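Local coordinates for protein isoaspartyl dipeptidase (Fervidobacterium islandicum, PDB 7CDH) that probably hydrolyses isoaspartyl (beta-aspartyl) dipeptides as a zinc-dependent M38 metallopeptidase, a reaction associated with the repair of damaged proteins, at residues Lys150-Gly155 with Ser186-Ile191; Tyr130-Val135 with Gly155-Ser160; Leu52-Leu57 with Asp353-Asp358; Asp59-Ile64 with Thr281-Gly286. All coordinates share one frame; numbering follows the deposited sequence.

Interaction 1 (Lys150-Gly155 with Ser186-Ile191); sequences KVIGVG and SGKAGI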
loop_
_atom_site.group_PDB
_atom_site.type_symbol
_atom_site.label_atom_id
_atom_site.label_comp_id
_atom_site.label_asym_id
_atom_site.label_seq_id
_atom_site.Cartn_x
_atom_site.Cartn_y
_atom_site.Cartn_z
ATOM N N LYS A 150 22.598 14.573 5.369
ATOM C CA LYS A 150 23.664 14.431 4.348
ATOM C C LYS A 150 23.114 14.514 2.916
ATOM O O LYS A 150 23.937 14.671 2.006
ATOM C CB LYS A 150 24.428 13.123 4.559
ATOM C CG LYS A 150 25.428 13.158 5.711
ATOM C CD LYS A 150 26.391 12.002 5.697
ATOM C CE LYS A 150 27.243 11.945 6.938
ATOM N NZ LYS A 150 28.150 13.107 7.019
ATOM N N VAL A 151 21.813 14.318 2.675
ATOM C CA VAL A 151 21.286 14.330 1.274
ATOM C C VAL A 151 21.368 15.772 0.726
ATOM O O VAL A 151 20.776 16.685 1.359
ATOM C CB VAL A 151 19.860 13.766 1.224
ATOM C CG1 VAL A 151 19.221 13.963 -0.133
ATOM C CG2 VAL A 151 19.837 12.306 1.612
ATOM N N ILE A 152 22.133 16.013 -0.351
ATOM C CA ILE A 152 22.329 17.394 -0.892
ATOM C C ILE A 152 21.709 17.519 -2.287
ATOM O O ILE A 152 21.852 18.582 -2.900
ATOM C CB ILE A 152 23.804 17.844 -0.858
ATOM C CG1 ILE A 152 24.780 16.853 -1.492
ATOM C CG2 ILE A 152 24.192 18.143 0.579
ATOM C CD1 ILE A 152 24.345 16.301 -2.817
ATOM N N GLY A 153 21.007 16.496 -2.754
ATOM C CA GLY A 153 20.510 16.461 -4.135
ATOM C C GLY A 153 20.072 15.082 -4.563
ATOM O O GLY A 153 20.001 14.192 -3.719
ATOM N N VAL A 154 19.713 14.963 -5.830
ATOM C CA VAL A 154 19.328 13.698 -6.484
ATOM C C VAL A 154 20.319 13.472 -7.609
ATOM O O VAL A 154 20.743 14.438 -8.216
ATOM C CB VAL A 154 17.893 13.738 -7.013
ATOM C CG1 VAL A 154 17.738 14.789 -8.106
ATOM C CG2 VAL A 154 17.443 12.353 -7.495
ATOM N N GLY A 155 20.716 12.232 -7.814
ATOM C CA GLY A 155 21.775 11.887 -8.758
ATOM C C GLY A 155 22.235 10.456 -8.546
ATOM O O GLY A 155 21.899 9.864 -7.529
ATOM N N SER A 186 15.085 23.179 3.461
ATOM C CA SER A 186 16.123 22.523 4.284
ATOM C C SER A 186 17.393 23.396 4.364
ATOM O O SER A 186 18.339 23.041 5.100
ATOM C CB SER A 186 16.402 21.145 3.722
ATOM O OG SER A 186 17.113 21.222 2.504
ATOM N N GLY A 187 17.437 24.498 3.631
ATOM C CA GLY A 187 18.609 25.382 3.619
ATOM C C GLY A 187 19.792 24.733 2.930
ATOM O O GLY A 187 20.890 25.177 3.163
ATOM N N LYS A 188 19.572 23.744 2.072
ATOM C CA LYS A 188 20.633 23.093 1.254
ATOM C C LYS A 188 20.540 23.522 -0.219
ATOM O O LYS A 188 19.527 24.094 -0.607
ATOM C CB LYS A 188 20.461 21.587 1.390
ATOM C CG LYS A 188 20.553 21.095 2.815
ATOM C CD LYS A 188 20.610 19.602 2.851
ATOM C CE LYS A 188 19.813 18.963 3.961
ATOM N NZ LYS A 188 19.576 17.553 3.608
ATOM N N ALA A 189 21.532 23.193 -1.038
ATOM C CA ALA A 189 21.651 23.675 -2.440
ATOM C C ALA A 189 20.582 23.047 -3.346
ATOM O O ALA A 189 20.115 23.736 -4.235
ATOM C CB ALA A 189 23.034 23.399 -2.981
ATOM N N GLY A 190 20.280 21.765 -3.177
ATOM C CA GLY A 190 19.310 21.050 -4.015
ATOM C C GLY A 190 19.844 20.799 -5.408
ATOM O O GLY A 190 19.303 21.373 -6.341
ATOM N N ILE A 191 20.865 19.962 -5.544
ATOM C CA ILE A 191 21.548 19.726 -6.843
ATOM C C ILE A 191 20.861 18.550 -7.541
ATOM O O ILE A 191 20.484 17.593 -6.869
ATOM C CB ILE A 191 23.050 19.473 -6.608
ATOM C CG1 ILE A 191 23.725 20.672 -5.930
ATOM C CG2 ILE A 191 23.747 19.082 -7.900
ATOM C CD1 ILE A 191 23.334 22.027 -6.515
#
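Ile-191 joins 186-191 to 150-155 through main-chain hydrogen bonds on both sides of Gly-153. Its N donates to Ile-152 O (3.1 Å) with an N-H...O angle of 175°, while its O accepts Val-154 N at 2.9 Å. This is the pattern of a parallel bridge, with the CA atoms of Gly-153 and Ile-191 4.4 Å apart. Gly-153 faces the other way with its own backbone bond, to Thr-127, so strand 151-159 lies between strands 122-127 and 191-196. Strands 151-159 and 191-196 are consecutive parallel strands of the TIM barrel, linked through helix 169-186 as a beta-alpha-beta crossover. Gly-187 ends that helix with positive phi, and Gly-190, also at positive phi, leads the chain into the new strand.

The polar side-chain contact belongs to Lys-188. Its CG lies anti to the carbonyl carbon (chi1 -59°) and the chain then bends at chi3, carrying NZ alongside strand 151-159 to Val-151 O at 2.7 Å. The bond lies in the carbonyl plane. NZ thus sits among four carbonyl oxygens, those of Val-151, Ile-145, Ile-148 and Asp-149, and its three hydrogens must be shared between them; this group of oxygens would be expected to favour the charged ammonium.

Apolar contact across the pair is sparse: Lys-188 CD passes loosely, 4.5 Å from Ile-152 CG2. The Ile-191 side chain leads away from 150-155 to helix 333-339, where it meets Val-338 and Phe-339, and Ile-152 reaches Phe-339 too.

Interaction 2 (Tyr130-Val135 with Gly155-Ser160); sequences YRVPPV and GEIAIS. With ZN (zinc ion), chain K; ZN (zinc ion), chain L.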
loop_
_atom_site.group_PDB
_atom_site.type_symbol
_atom_site.label_atom_id
_atom_site.label_comp_id
_atom_site.label_asym_id
_atom_site.label_seq_id
_atom_site.Cartn_x
_atom_site.Cartn_y
_atom_site.Cartn_z
ATOM N N TYR A 130 20.702 6.283 -11.253
ATOM C CA TYR A 130 20.538 6.503 -12.705
ATOM C C TYR A 130 19.055 6.561 -13.048
ATOM O O TYR A 130 18.653 7.415 -13.820
ATOM C CB TYR A 130 21.139 5.381 -13.546
ATOM C CG TYR A 130 22.567 5.544 -14.002
ATOM C CD1 TYR A 130 23.536 6.196 -13.248
ATOM C CD2 TYR A 130 22.965 4.963 -15.202
ATOM C CE1 TYR A 130 24.856 6.287 -13.677
ATOM C CE2 TYR A 130 24.270 5.073 -15.661
ATOM C CZ TYR A 130 25.221 5.720 -14.891
ATOM O OH TYR A 130 26.508 5.761 -15.373
ATOM N N ARG A 131 18.279 5.617 -12.527
ATOM C CA ARG A 131 16.929 5.337 -13.046
ATOM C C ARG A 131 15.946 6.420 -12.613
ATOM O O ARG A 131 15.977 6.855 -11.474
ATOM C CB ARG A 131 16.435 3.997 -12.536
ATOM C CG ARG A 131 15.047 3.657 -13.046
ATOM C CD ARG A 131 14.818 2.189 -12.848
ATOM N NE ARG A 131 13.548 1.790 -13.395
ATOM C CZ ARG A 131 12.381 1.934 -12.793
ATOM N NH1 ARG A 131 12.302 2.490 -11.590
ATOM N NH2 ARG A 131 11.298 1.523 -13.433
ATOM N N VAL A 132 15.081 6.799 -13.533
ATOM C CA VAL A 132 13.849 7.592 -13.275
ATOM C C VAL A 132 12.675 6.622 -13.385
ATOM O O VAL A 132 12.637 5.855 -14.354
ATOM C CB VAL A 132 13.777 8.732 -14.304
ATOM C CG1 VAL A 132 12.401 9.351 -14.346
ATOM C CG2 VAL A 132 14.862 9.765 -14.041
ATOM N N PRO A 133 11.716 6.550 -12.424
ATOM C CA PRO A 133 11.648 7.394 -11.233
ATOM C C PRO A 133 12.665 6.997 -10.162
ATOM O O PRO A 133 12.965 5.819 -9.993
ATOM C CB PRO A 133 10.230 7.111 -10.657
ATOM C CG PRO A 133 9.909 5.720 -11.077
ATOM C CD PRO A 133 10.635 5.531 -12.405
ATOM N N PRO A 134 13.222 7.960 -9.405
ATOM C CA PRO A 134 14.399 7.696 -8.591
ATOM C C PRO A 134 14.063 6.982 -7.282
ATOM O O PRO A 134 13.019 7.283 -6.756
ATOM C CB PRO A 134 14.956 9.100 -8.324
ATOM C CG PRO A 134 13.747 9.967 -8.338
ATOM C CD PRO A 134 12.844 9.368 -9.398
ATOM N N VAL A 135 14.949 6.083 -6.839
ATOM C CA VAL A 135 14.883 5.387 -5.524
ATOM C C VAL A 135 14.973 6.480 -4.462
ATOM O O VAL A 135 15.636 7.493 -4.718
ATOM C CB VAL A 135 16.038 4.379 -5.336
ATOM C CG1 VAL A 135 15.896 3.176 -6.238
ATOM C CG2 VAL A 135 17.429 5.045 -5.519
ATOM N N GLY A 155 20.716 12.232 -7.814
ATOM C CA GLY A 155 21.775 11.887 -8.758
ATOM C C GLY A 155 22.235 10.456 -8.546
ATOM O O GLY A 155 21.899 9.864 -7.529
ATOM N N GLU A 156 22.973 9.929 -9.534
ATOM C CA GLU A 156 23.171 10.653 -10.776
ATOM C C GLU A 156 22.124 10.164 -11.792
ATOM O O GLU A 156 22.155 9.001 -12.165
ATOM C CB GLU A 156 24.616 10.550 -11.270
ATOM C CG GLU A 156 25.207 9.174 -11.192
ATOM C CD GLU A 156 26.511 8.914 -11.934
ATOM O OE1 GLU A 156 26.837 9.600 -12.965
ATOM O OE2 GLU A 156 27.247 8.036 -11.424
ATOM N N ILE A 157 21.217 11.037 -12.211
ATOM C CA ILE A 157 20.128 10.730 -13.175
ATOM C C ILE A 157 20.746 10.623 -14.563
ATOM O O ILE A 157 21.417 11.548 -14.973
ATOM C CB ILE A 157 19.066 11.829 -13.096
ATOM C CG1 ILE A 157 18.425 11.827 -11.710
ATOM C CG2 ILE A 157 18.051 11.685 -14.205
ATOM C CD1 ILE A 157 17.411 12.922 -11.544
ATOM N N ALA A 158 20.570 9.501 -15.236
ATOM C CA ALA A 158 21.133 9.269 -16.573
ATOM C C ALA A 158 20.211 9.898 -17.607
ATOM O O ALA A 158 18.997 9.660 -17.561
ATOM C CB ALA A 158 21.329 7.796 -16.840
ATOM N N ILE A 159 20.813 10.649 -18.520
ATOM C CA ILE A 159 20.179 11.169 -19.767
ATOM C C ILE A 159 21.144 10.869 -20.904
ATOM O O ILE A 159 22.353 10.780 -20.648
ATOM C CB ILE A 159 19.903 12.673 -19.621
ATOM C CG1 ILE A 159 21.175 13.413 -19.178
ATOM C CG2 ILE A 159 18.757 12.893 -18.644
ATOM C CD1 ILE A 159 21.128 14.898 -19.372
ATOM N N SER A 160 20.620 10.742 -22.104
ATOM C CA SER A 160 21.401 10.602 -23.350
ATOM C C SER A 160 22.397 9.469 -23.151
ATOM O O SER A 160 23.585 9.670 -23.402
ATOM C CB SER A 160 22.050 11.912 -23.707
ATOM O OG SER A 160 21.073 12.960 -23.812
HETATM ZN ZN ZN K . 28.087 8.621 -14.554
HETATM ZN ZN ZN L . 29.282 8.033 -11.626
HETATM O O HOH W 1 17.566 7.593 -16.367
HETATM O O HOH W 2 28.401 6.017 -13.693
#
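Glu-156 places CG between its backbone N and carbonyl carbon (chi1 44°) and extends beyond it, and its side chain runs alongside that of Tyr-130, pointing the same way, with the carboxylate turned 77° from the ring. Tyr-130 CE1 comes within 3.6 Å of Glu-156 CD, and OE2 lies at the edge of the ring, in its plane. A water connects OE2 with the tyrosine hydroxyl. The other flank of the ring leans on Ala-158, with Tyr-130 CD2 3.7 Å from its CB.

Beneath the side chains the backbones are joined at one point. Ala-158 N donates to Tyr-130 O (3.2 Å) with an N-H...O angle of 172°, and a second water donates to both Tyr-130 O and Ala-158 O. Farther along the loop, Val-132 CG2 meets Ile-157 CG2 at 3.7 Å, next to Ile-175 of helix 169-186. Arg-131 turns outward to a salt bridge with Asp-178 of a neighbouring subunit.

The carboxylate, presented by the strand just after a cis peptide bond, bridges two metals: Glu-156 OE1 binds the zinc ion of chain K at 2.2 Å, and Glu-156 OE2 binds that of chain L at 2.0 Å. His-195 and His-224 complete the protein ligands of the first. A bridging ligand at this strand is characteristic of binuclear amidohydrolases; here a glutamate supplies it, where many relatives use a carboxylated lysine.

Interaction 3 (Leu52-Leu57 with Asp353-Asp358); sequences LLLPGL and DFILVD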
loop_
_atom_site.group_PDB
_atom_site.type_symbol
_atom_site.label_atom_id
_atom_site.label_comp_id
_atom_site.label_asym_id
_atom_site.label_seq_id
_atom_site.Cartn_x
_atom_site.Cartn_y
_atom_site.Cartn_z
ATOM N N LEU A 52 53.787 23.659 0.371
ATOM C CA LEU A 52 52.608 24.482 0.038
ATOM C C LEU A 52 51.436 23.951 0.887
ATOM O O LEU A 52 51.287 22.710 0.962
ATOM C CB LEU A 52 52.308 24.349 -1.464
ATOM C CG LEU A 52 53.521 24.283 -2.394
ATOM C CD1 LEU A 52 53.108 24.259 -3.852
ATOM C CD2 LEU A 52 54.452 25.460 -2.159
ATOM N N LEU A 53 50.697 24.850 1.547
ATOM C CA LEU A 53 49.409 24.603 2.230
ATOM C C LEU A 53 48.260 24.975 1.277
ATOM O O LEU A 53 48.154 26.160 0.907
ATOM C CB LEU A 53 49.337 25.420 3.524
ATOM C CG LEU A 53 48.059 25.208 4.339
ATOM C CD1 LEU A 53 48.067 23.845 5.016
ATOM C CD2 LEU A 53 47.852 26.297 5.369
ATOM N N LEU A 54 47.428 23.983 0.936
ATOM C CA LEU A 54 46.278 24.082 0.002
ATOM C C LEU A 54 44.983 23.815 0.782
ATOM O O LEU A 54 44.977 23.233 1.868
ATOM C CB LEU A 54 46.463 23.058 -1.128
ATOM C CG LEU A 54 47.406 23.412 -2.287
ATOM C CD1 LEU A 54 48.676 24.106 -1.840
ATOM C CD2 LEU A 54 47.767 22.173 -3.090
ATOM N N PRO A 55 43.805 24.207 0.255
ATOM C CA PRO A 55 42.548 23.773 0.843
ATOM C C PRO A 55 42.388 22.282 0.508
ATOM O O PRO A 55 42.827 21.885 -0.548
ATOM C CB PRO A 55 41.488 24.618 0.136
ATOM C CG PRO A 55 42.278 25.651 -0.673
ATOM C CD PRO A 55 43.600 24.995 -0.967
ATOM N N GLY A 56 41.785 21.490 1.406
ATOM C CA GLY A 56 41.500 20.075 1.117
ATOM C C GLY A 56 40.660 19.969 -0.146
ATOM O O GLY A 56 39.773 20.816 -0.341
ATOM N N LEU A 57 40.968 19.006 -0.998
ATOM C CA LEU A 57 40.252 18.775 -2.262
ATOM C C LEU A 57 38.867 18.170 -1.972
ATOM O O LEU A 57 38.704 17.357 -1.017
ATOM C CB LEU A 57 41.086 17.796 -3.085
ATOM C CG LEU A 57 42.525 18.202 -3.363
ATOM C CD1 LEU A 57 43.213 17.161 -4.247
ATOM C CD2 LEU A 57 42.549 19.548 -4.046
ATOM N N ASP A 353 40.200 22.177 6.750
ATOM C CA ASP A 353 40.518 21.080 5.806
ATOM C C ASP A 353 41.606 21.576 4.860
ATOM O O ASP A 353 41.310 22.533 4.088
ATOM C CB ASP A 353 39.293 20.646 4.998
ATOM C CG ASP A 353 38.046 20.309 5.803
ATOM O OD1 ASP A 353 38.164 20.073 7.032
ATOM O OD2 ASP A 353 36.955 20.254 5.160
ATOM N N PHE A 354 42.785 20.940 4.896
ATOM C CA PHE A 354 44.028 21.373 4.199
ATOM C C PHE A 354 44.821 20.178 3.680
ATOM O O PHE A 354 44.719 19.098 4.260
ATOM C CB PHE A 354 45.017 22.046 5.151
ATOM C CG PHE A 354 44.445 23.050 6.118
ATOM C CD1 PHE A 354 43.673 24.108 5.674
ATOM C CD2 PHE A 354 44.735 22.967 7.468
ATOM C CE1 PHE A 354 43.132 25.014 6.570
ATOM C CE2 PHE A 354 44.224 23.898 8.359
ATOM C CZ PHE A 354 43.428 24.919 7.904
ATOM N N ILE A 355 45.588 20.367 2.610
ATOM C CA ILE A 355 46.671 19.416 2.240
ATOM C C ILE A 355 47.997 20.185 2.230
ATOM O O ILE A 355 48.036 21.405 1.981
ATOM C CB ILE A 355 46.401 18.681 0.910
ATOM C CG1 ILE A 355 46.297 19.638 -0.272
ATOM C CG2 ILE A 355 45.173 17.798 1.023
ATOM C CD1 ILE A 355 46.314 18.966 -1.644
ATOM N N LEU A 356 49.056 19.478 2.547
ATOM C CA LEU A 356 50.427 20.007 2.498
ATOM C C LEU A 356 51.136 19.258 1.385
ATOM O O LEU A 356 51.163 18.029 1.404
ATOM C CB LEU A 356 51.064 19.796 3.865
ATOM C CG LEU A 356 50.580 20.764 4.939
ATOM C CD1 LEU A 356 50.880 20.225 6.320
ATOM C CD2 LEU A 356 51.233 22.134 4.752
ATOM N N VAL A 357 51.614 19.999 0.406
ATOM C CA VAL A 357 52.283 19.442 -0.794
ATOM C C VAL A 357 53.759 19.840 -0.751
ATOM O O VAL A 357 54.103 20.902 -0.223
ATOM C CB VAL A 357 51.511 19.973 -2.000
ATOM C CG1 VAL A 357 52.228 19.727 -3.303
ATOM C CG2 VAL A 357 50.123 19.359 -2.002
ATOM N N ASP A 358 54.633 18.966 -1.206
ATOM C CA ASP A 358 56.074 19.277 -1.354
ATOM C C ASP A 358 56.239 20.247 -2.541
ATOM O O ASP A 358 55.716 19.941 -3.627
ATOM C CB ASP A 358 56.836 17.970 -1.529
ATOM C CG ASP A 358 58.325 18.191 -1.527
ATOM O OD1 ASP A 358 58.845 18.657 -2.588
ATOM O OD2 ASP A 358 58.926 17.939 -0.454
#
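Leu-54 and Ile-355 form a hydrogen-bonded antiparallel pair, with Leu-54 N donating to Ile-355 O at 2.8 Å and Ile-355 N returning to Leu-54 O at 3.0 Å. Leu-52 and Val-357 repeat the pairing two residues away, while Gly-56 N adds a bond to Asp-353 O (2.9 Å) where strand 51-59 leaves its partner.

Side chains sort onto two faces. On one, Ile-355 CG1, set between its backbone N and carbonyl carbon (chi1 61°), is brought to 3.5 Å from Leu-54 CB, and Leu-54 CD2 reaches Val-357 CG2 at 3.8 Å. On the other, Leu-53 CD1 wedges between Phe-354 CB (3.5 Å) and Leu-356 CD2 (3.6 Å).

In the next shell, Trp-311 of helix 309-318 packs on Leu-54, Val-357 and Leu-57. Ile-346 touches Leu-53 and Phe-354, and Phe-23 meets the Phe-354 ring edge-to-face. Leu-53 also bonds through its backbone to strand 8-11, whereas Asp-353 turns its carboxylate to a salt bridge with Lys-343. The pair thus unites early and late parts of the chain in the beta-sandwich-like region beside the barrel, as in other amidohydrolases.

Across the pair every hydrogen bond is main chain to main chain and the side chains that meet are apolar: the backbone fixes the register, and hydrophobic burial holds both faces.

Interaction 4 (Asp59-Ile64 with Thr281-Gly286); sequences DPHVHI and TISSDG. With ZN (zinc ion), chain L.
Asp-59 and Ser-284 meet where the first strand of the TIM barrel comes up against strand 280-283, next to the His-x-His motif (His-61, Val-62, His-63) and the metal-binding aspartate, Asp-285, that mark the amidohydrolase site. The part around Asp-59 is closely packed. Ser-284 N donates to Asp-59 OD1 at 3.0 Å, meeting it on the syn side but 27° out of the carboxylate plane; the Ser-284 hydroxyl also points to OD2, at a refined distance too short to trust. Next to it, His-61 CB rests against Ser-283 CB (3.5 Å), while the Ser-283 hydroxyl bonds to Asp-246. Pro-60 lays its ring along the same strand, with CD 3.3 Å from Ile-282 O.

Toward the metal the backbone link is looser. Asp-285 N reaches His-61 O only through a weak, bent bond, although His-63 N makes a sound one to Gly-286 O (2.9 Å). Asp-285 is the one touching residue here that is not fully buried. Metal bonds take over at this end: the zinc ion of chain L binds His-61 NE2 at 2.1 Å and His-63 NE2 at 2.3 Å, and Glu-156 is its fourth protein ligand. His-61 brings its ring there with CG anti to the backbone N (chi1 -175°). In the second shell Asn-193 holds His-61 ND1 and the carbonyl of Cys-96 holds His-63 ND1; with the zinc bonds at NE2, this would hold the rotation of both rings. Asp-285 binds through one oxygen, OD1 at 2.4 Å from the zinc ion, while its OD2 stays 3.3 Å from the metal.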
loop_
_atom_site.group_PDB
_atom_site.type_symbol
_atom_site.label_atom_id
_atom_site.label_comp_id
_atom_site.label_asym_id
_atom_site.label_seq_id
_atom_site.Cartn_x
_atom_site.Cartn_y
_atom_site.Cartn_z
ATOM N N ASP A 59 35.903 16.119 -3.910
ATOM C CA ASP A 59 35.523 15.237 -5.045
ATOM C C ASP A 59 33.999 15.131 -5.030
ATOM O O ASP A 59 33.432 14.442 -4.200
ATOM C CB ASP A 59 36.227 13.893 -4.895
ATOM C CG ASP A 59 36.147 12.997 -6.121
ATOM O OD1 ASP A 59 35.343 13.313 -7.046
ATOM O OD2 ASP A 59 36.893 11.967 -6.145
ATOM N N PRO A 60 33.263 15.855 -5.895
ATOM C CA PRO A 60 31.795 15.869 -5.805
ATOM C C PRO A 60 31.051 14.694 -6.466
ATOM O O PRO A 60 29.847 14.759 -6.644
ATOM C CB PRO A 60 31.490 17.149 -6.591
ATOM C CG PRO A 60 32.518 17.094 -7.712
ATOM C CD PRO A 60 33.792 16.676 -7.002
ATOM N N HIS A 61 31.758 13.649 -6.854
ATOM C CA HIS A 61 31.134 12.477 -7.513
ATOM C C HIS A 61 31.956 11.194 -7.278
ATOM O O HIS A 61 32.858 10.911 -8.084
ATOM C CB HIS A 61 30.938 12.802 -8.983
ATOM C CG HIS A 61 30.220 11.728 -9.704
ATOM N ND1 HIS A 61 28.868 11.785 -9.924
ATOM C CD2 HIS A 61 30.645 10.552 -10.200
ATOM C CE1 HIS A 61 28.503 10.701 -10.566
ATOM N NE2 HIS A 61 29.561 9.908 -10.714
ATOM N N VAL A 62 31.650 10.465 -6.191
ATOM C CA VAL A 62 32.315 9.182 -5.800
ATOM C C VAL A 62 31.277 8.100 -5.478
ATOM O O VAL A 62 30.342 8.344 -4.727
ATOM C CB VAL A 62 33.258 9.391 -4.611
ATOM C CG1 VAL A 62 33.972 8.111 -4.243
ATOM C CG2 VAL A 62 34.254 10.484 -4.923
ATOM N N HIS A 63 31.439 6.919 -6.054
ATOM C CA HIS A 63 30.607 5.745 -5.720
ATOM C C HIS A 63 31.179 5.138 -4.462
ATOM O O HIS A 63 31.788 4.126 -4.595
ATOM C CB HIS A 63 30.527 4.790 -6.904
ATOM C CG HIS A 63 29.828 5.433 -8.052
ATOM N ND1 HIS A 63 28.484 5.657 -8.048
ATOM C CD2 HIS A 63 30.288 5.956 -9.211
ATOM C CE1 HIS A 63 28.125 6.248 -9.186
ATOM N NE2 HIS A 63 29.212 6.446 -9.918
ATOM N N ILE A 64 30.987 5.779 -3.308
ATOM C CA ILE A 64 31.620 5.369 -2.033
ATOM C C ILE A 64 31.251 3.921 -1.641
ATOM O O ILE A 64 32.089 3.272 -0.930
ATOM C CB ILE A 64 31.292 6.372 -0.925
ATOM C CG1 ILE A 64 29.806 6.461 -0.564
ATOM C CG2 ILE A 64 31.862 7.727 -1.289
ATOM C CD1 ILE A 64 29.540 7.421 0.630
ATOM N N THR A 281 34.067 21.949 -12.651
ATOM C CA THR A 281 34.554 21.079 -11.553
ATOM C C THR A 281 35.157 19.851 -12.218
ATOM O O THR A 281 34.868 19.628 -13.379
ATOM C CB THR A 281 33.468 20.757 -10.513
ATOM O OG1 THR A 281 32.499 19.953 -11.173
ATOM C CG2 THR A 281 32.800 21.975 -9.913
ATOM N N ILE A 282 35.997 19.131 -11.501
ATOM C CA ILE A 282 36.347 17.735 -11.854
ATOM C C ILE A 282 35.948 16.777 -10.716
ATOM O O ILE A 282 35.829 17.199 -9.517
ATOM C CB ILE A 282 37.840 17.637 -12.204
ATOM C CG1 ILE A 282 38.733 18.010 -11.022
ATOM C CG2 ILE A 282 38.129 18.471 -13.444
ATOM C CD1 ILE A 282 40.174 17.586 -11.202
ATOM N N SER A 283 35.777 15.508 -11.086
ATOM C CA SER A 283 35.425 14.410 -10.150
ATOM C C SER A 283 36.097 13.103 -10.590
ATOM O O SER A 283 36.305 12.895 -11.809
ATOM C CB SER A 283 33.926 14.285 -10.060
ATOM O OG SER A 283 33.373 13.834 -11.292
ATOM N N SER A 284 36.422 12.231 -9.643
ATOM C CA SER A 284 37.113 10.947 -9.941
ATOM C C SER A 284 36.149 10.000 -10.621
ATOM O O SER A 284 36.600 9.220 -11.509
ATOM C CB SER A 284 37.653 10.308 -8.719
ATOM O OG SER A 284 36.660 10.247 -7.705
ATOM N N ASP A 285 34.882 10.050 -10.207
ATOM C CA ASP A 285 33.942 8.925 -10.427
ATOM C C ASP A 285 34.537 7.682 -9.747
ATOM O O ASP A 285 34.576 6.604 -10.364
ATOM C CB ASP A 285 33.725 8.707 -11.923
ATOM C CG ASP A 285 32.383 8.081 -12.215
ATOM O OD1 ASP A 285 31.623 7.968 -11.265
ATOM O OD2 ASP A 285 32.090 7.769 -13.394
ATOM N N GLY A 286 35.083 7.865 -8.552
ATOM C CA GLY A 286 35.865 6.829 -7.870
ATOM C C GLY A 286 35.012 5.606 -7.607
ATOM O O GLY A 286 33.848 5.816 -7.259
HETATM ZN ZN ZN L . 29.282 8.033 -11.626
#

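In the fold
All four contacts are buried, but they differ in chemistry. Interactions 1 and 2 share Gly-155 and use successive parts of strand 151-159: the first pairs it with its barrel neighbour through backbone bonds and a lysine, the second sets a loop against it beside the metals. Interaction 2 touches interaction 4, about 17 Å away between centres, at the zinc ion of chain L, where Glu-156 meets His-61 and His-63; metal bonds join the two there. Interaction 3 stands apart, its centre about 34 Å from that of interaction 2, as an apolar antiparallel strand pair. Its segment 52-57 nevertheless leads almost directly into 59-64 of interaction 4, connecting the flanking beta region with the site.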